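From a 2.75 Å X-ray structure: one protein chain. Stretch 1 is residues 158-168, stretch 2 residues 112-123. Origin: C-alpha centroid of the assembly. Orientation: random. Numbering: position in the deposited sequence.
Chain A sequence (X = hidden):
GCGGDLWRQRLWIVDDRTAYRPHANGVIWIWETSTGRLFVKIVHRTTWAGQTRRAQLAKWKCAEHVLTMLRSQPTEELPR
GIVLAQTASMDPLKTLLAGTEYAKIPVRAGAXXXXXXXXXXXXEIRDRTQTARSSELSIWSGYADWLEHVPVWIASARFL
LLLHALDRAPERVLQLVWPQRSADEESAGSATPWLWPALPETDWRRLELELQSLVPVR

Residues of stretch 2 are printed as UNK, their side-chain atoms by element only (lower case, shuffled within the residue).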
# COMPACT_ATOMS: atom_id res chain seq x y z
N ARG A 158 -8.53 10.45 6.02
CA ARG A 158 -8.07 11.36 4.98
C ARG A 158 -7.34 10.59 3.89
O ARG A 158 -7.58 10.79 2.69
CB ARG A 158 -7.14 12.40 5.59
CG ARG A 158 -6.77 13.49 4.63
CD ARG A 158 -5.90 14.51 5.33
NE ARG A 158 -6.59 15.23 6.39
CZ ARG A 158 -6.00 16.12 7.17
NH1 ARG A 158 -4.72 16.40 7.01
NH2 ARG A 158 -6.70 16.74 8.11
N PHE A 159 -6.43 9.71 4.31
CA PHE A 159 -5.74 8.84 3.37
C PHE A 159 -6.74 8.04 2.55
O PHE A 159 -6.61 7.94 1.33
CB PHE A 159 -4.79 7.94 4.17
CG PHE A 159 -3.90 7.08 3.36
CD1 PHE A 159 -2.66 7.55 2.95
CD2 PHE A 159 -4.27 5.79 3.04
CE1 PHE A 159 -1.81 6.75 2.23
CE2 PHE A 159 -3.41 4.98 2.30
CZ PHE A 159 -2.19 5.47 1.90
N LEU A 160 -7.77 7.49 3.20
CA LEU A 160 -8.74 6.67 2.47
C LEU A 160 -9.52 7.51 1.46
O LEU A 160 -9.76 7.06 0.32
CB LEU A 160 -9.67 5.99 3.47
CG LEU A 160 -10.49 4.76 3.05
CD1 LEU A 160 -9.64 3.67 2.42
CD2 LEU A 160 -11.20 4.18 4.25
N LEU A 161 -9.92 8.72 1.85
CA LEU A 161 -10.62 9.62 0.93
C LEU A 161 -9.75 9.97 -0.26
O LEU A 161 -10.24 10.04 -1.40
CB LEU A 161 -11.04 10.90 1.66
CG LEU A 161 -11.73 11.97 0.81
CD1 LEU A 161 -12.99 11.42 0.15
CD2 LEU A 161 -12.05 13.20 1.64
N LEU A 162 -8.46 10.17 -0.02
CA LEU A 162 -7.51 10.43 -1.10
C LEU A 162 -7.43 9.24 -2.04
O LEU A 162 -7.41 9.41 -3.27
CB LEU A 162 -6.13 10.74 -0.54
CG LEU A 162 -6.01 12.17 -0.03
CD1 LEU A 162 -4.73 12.35 0.76
CD2 LEU A 162 -6.08 13.18 -1.15
N LEU A 163 -7.39 8.02 -1.48
CA LEU A 163 -7.32 6.81 -2.29
C LEU A 163 -8.50 6.74 -3.25
O LEU A 163 -8.34 6.52 -4.46
CB LEU A 163 -7.29 5.58 -1.40
CG LEU A 163 -6.03 5.19 -0.62
CD1 LEU A 163 -6.20 3.82 0.03
CD2 LEU A 163 -4.81 5.20 -1.46
N HIS A 164 -9.71 6.98 -2.72
CA HIS A 164 -10.89 6.87 -3.58
C HIS A 164 -10.96 8.00 -4.60
O HIS A 164 -11.42 7.80 -5.73
CB HIS A 164 -12.16 6.83 -2.74
CG HIS A 164 -12.41 5.49 -2.14
ND1 HIS A 164 -13.22 4.55 -2.74
CD2 HIS A 164 -11.95 4.92 -1.01
CE1 HIS A 164 -13.27 3.46 -1.99
NE2 HIS A 164 -12.50 3.66 -0.93
N ALA A 165 -10.52 9.21 -4.22
CA ALA A 165 -10.50 10.31 -5.19
C ALA A 165 -9.52 10.03 -6.32
O ALA A 165 -9.81 10.30 -7.49
CB ALA A 165 -10.17 11.62 -4.47
N LEU A 166 -8.37 9.43 -5.99
CA LEU A 166 -7.39 9.07 -7.01
C LEU A 166 -7.93 7.98 -7.93
O LEU A 166 -7.60 7.96 -9.12
CB LEU A 166 -6.09 8.61 -6.34
CG LEU A 166 -5.26 9.73 -5.72
CD1 LEU A 166 -4.05 9.21 -4.98
CD2 LEU A 166 -4.81 10.64 -6.83
N ASP A 167 -8.77 7.09 -7.39
CA ASP A 167 -9.37 6.03 -8.18
C ASP A 167 -10.52 6.51 -9.06
O ASP A 167 -10.82 5.85 -10.07
CB ASP A 167 -9.83 4.88 -7.28
CG ASP A 167 -10.17 3.62 -8.05
OD1 ASP A 167 -9.66 3.45 -9.18
OD2 ASP A 167 -10.98 2.82 -7.55
N ARG A 168 -11.20 7.62 -8.73
CA ARG A 168 -12.32 8.04 -9.58
C ARG A 168 -12.08 9.32 -10.36
O ARG A 168 -12.83 9.59 -11.30
CB ARG A 168 -13.59 8.28 -8.75
CG ARG A 168 -14.28 7.10 -8.15
CD ARG A 168 -15.57 7.59 -7.49
NE ARG A 168 -15.99 6.72 -6.40
CZ ARG A 168 -15.93 7.06 -5.11
NH1 ARG A 168 -15.48 8.26 -4.76
NH2 ARG A 168 -16.31 6.20 -4.18
N UNK A 112 -10.27 -5.35 -0.96
CA UNK A 112 -10.64 -4.96 -2.31
C UNK A 112 -11.43 -3.66 -2.33
O UNK A 112 -11.20 -2.80 -3.18
c UNK A 112 -11.46 -6.09 -2.96
N UNK A 113 -12.35 -3.50 -1.37
CA UNK A 113 -13.11 -2.27 -1.25
C UNK A 113 -12.22 -1.03 -1.17
O UNK A 113 -12.71 0.08 -1.40
c UNK A 113 -14.01 -2.34 -0.01
N UNK A 114 -10.93 -1.20 -0.88
CA UNK A 114 -10.02 -0.06 -0.74
C UNK A 114 -9.07 0.05 -1.92
O UNK A 114 -8.19 -0.81 -2.09
c UNK A 114 -9.25 -0.13 0.58
c UNK A 114 -10.18 -0.12 1.81
s UNK A 114 -9.43 -0.40 3.44
c UNK A 114 -9.25 -2.18 3.52
N UNK A 115 -9.22 1.07 -2.78
CA UNK A 115 -8.37 1.19 -3.99
C UNK A 115 -7.01 1.79 -3.67
O UNK A 115 -6.65 2.90 -4.08
c UNK A 115 -10.24 2.13 -2.72
c UNK A 115 -9.22 2.11 -4.88
c UNK A 115 -9.87 3.02 -3.89
N UNK A 116 -6.23 1.01 -2.92
CA UNK A 116 -4.87 1.40 -2.58
C UNK A 116 -3.98 1.44 -3.82
O UNK A 116 -3.06 2.27 -3.90
c UNK A 116 -4.33 0.42 -1.53
c UNK A 116 -2.59 -0.55 -0.09
c UNK A 116 -2.91 0.59 -1.02
c UNK A 116 -2.78 1.90 -0.30
N UNK A 117 -4.24 0.56 -4.80
CA UNK A 117 -3.45 0.56 -6.03
C UNK A 117 -3.55 1.90 -6.76
O UNK A 117 -2.68 2.20 -7.59
c UNK A 117 -3.94 -0.53 -6.99
o UNK A 117 -5.10 -2.07 -9.00
n UNK A 117 -7.22 -1.66 -8.37
c UNK A 117 -5.91 -1.50 -8.26
c UNK A 117 -5.43 -0.52 -7.19
N UNK A 118 -4.59 2.69 -6.49
CA UNK A 118 -4.72 3.99 -7.13
C UNK A 118 -3.53 4.90 -6.84
O UNK A 118 -3.32 5.88 -7.57
c UNK A 118 -6.04 4.66 -6.71
N UNK A 119 -2.71 4.57 -5.84
CA UNK A 119 -1.51 5.38 -5.63
C UNK A 119 -0.58 5.37 -6.84
O UNK A 119 0.28 6.25 -6.97
c UNK A 119 -0.76 4.89 -4.39
c UNK A 119 -0.73 4.71 -1.89
c UNK A 119 -1.71 6.75 -3.08
c UNK A 119 -1.49 5.24 -3.12
N UNK A 120 -0.77 4.41 -7.75
CA UNK A 120 -0.01 4.37 -8.99
C UNK A 120 -0.12 5.68 -9.76
O UNK A 120 0.71 5.94 -10.64
c UNK A 120 3.11 3.44 -10.52
c UNK A 120 -0.51 3.23 -9.88
s UNK A 120 1.95 2.14 -10.14
c UNK A 120 0.47 2.76 -10.94
N UNK A 121 -1.10 6.51 -9.42
CA UNK A 121 -1.33 7.79 -10.06
C UNK A 121 -0.48 8.93 -9.50
O UNK A 121 -0.41 9.98 -10.14
c UNK A 121 -2.82 8.14 -9.92
N UNK A 122 0.20 8.75 -8.37
CA UNK A 122 1.02 9.84 -7.85
C UNK A 122 2.30 9.93 -8.69
O UNK A 122 2.95 8.91 -8.93
c UNK A 122 -0.77 10.88 -5.61
c UNK A 122 1.34 9.60 -6.37
c UNK A 122 0.50 9.56 -3.91
c UNK A 122 0.13 9.65 -5.39
N UNK A 123 2.65 11.12 -9.20
CA UNK A 123 3.76 11.18 -10.17
C UNK A 123 5.11 10.80 -9.58
O UNK A 123 5.95 10.24 -10.29
c UNK A 123 3.72 12.64 -10.66
c UNK A 123 2.33 13.11 -10.36
c UNK A 123 1.97 12.41 -9.08

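Position 112 carries a single side-chain carbon, out of reach of the helix of stretch 1; one carbon, the CB, makes it Ala-112. Position 113 also has one carbon, and its backbone O lies 3.5 Å from CE1 of His-164, at the edge of the imidazole ring: Ala-113.

At position 114 an unbranched chain runs through two carbons, a sulfur and a terminal carbon, its second carbon 3.9 Å from CD1 of Leu-160. This is Met-114; the end of its flexible chain leads away from the helix.

Position 115 has three carbons closing a ring onto the backbone N. The carbon bonded to N sits over one face of the His-164 ring, 3.5 Å from its centroid; CB lies 3.3 Å from OD2 of Asp-167. The residue is Pro-115, whose CD, next to the electron-withdrawing nitrogen, suits a CH-pi contact. Its CG is 4.4 Å from CB of Leu-163, so one compact, rigid ring meets three helix residues.

Position 116 shows four carbons forked at the second, one end carbon 3.9 Å from CD1 of Leu-163 and 4.1 Å from CE2 of Phe-159, at the edge of the phenyl ring. This is Leu-116, a buried apolar chain among apolar neighbors. Position 117 has three carbons, the last bearing one O and one N, and makes no contact with the helix: Gln-117, polar and partly exposed.

Position 118 offers one carbon pointing toward the helix, 3.7 Å from O of Leu-163, 3.8 Å from CB of Asp-167 and 4.0 Å from CB of Leu-166. So small a side chain, that of Ala-118, lets the backbones approach, its CA 5.2 Å from CA of Asp-167.

Position 119, forked at the second of four carbons, packs its fork carbon 3.7 Å from CD2 of Leu-163 and an end carbon 3.9 Å from CD1 of Leu-166; branched and apolar, Leu-119 reaches both. Position 120 repeats the unbranched C-C-S-C pattern, its end leading away: Met-120, touching nothing on stretch 1. Position 121 has one carbon, directed toward the helix, 4.4 Å from CD2 of Leu-166: Ala-121, a small methyl. Position 122, a forked four-carbon chain, brings an end carbon 3.7 Å from CD1 of Leu-166; Leu-122 is buried, its end nearing the helix. Position 123 closes a three-carbon ring onto N, beyond contact: Pro-123.

The contact works by apolar packing, without hydrogen bonds between the stretches. Leu-163 packs on Pro-115, Leu-116, Ala-118 and Leu-119, Leu-166 on Ala-118, Leu-119, Ala-121 and Leu-122, while Pro-115 covers a face of the His-164 ring.

Stretch 2, residues 112-123: AAMPLQALMALP
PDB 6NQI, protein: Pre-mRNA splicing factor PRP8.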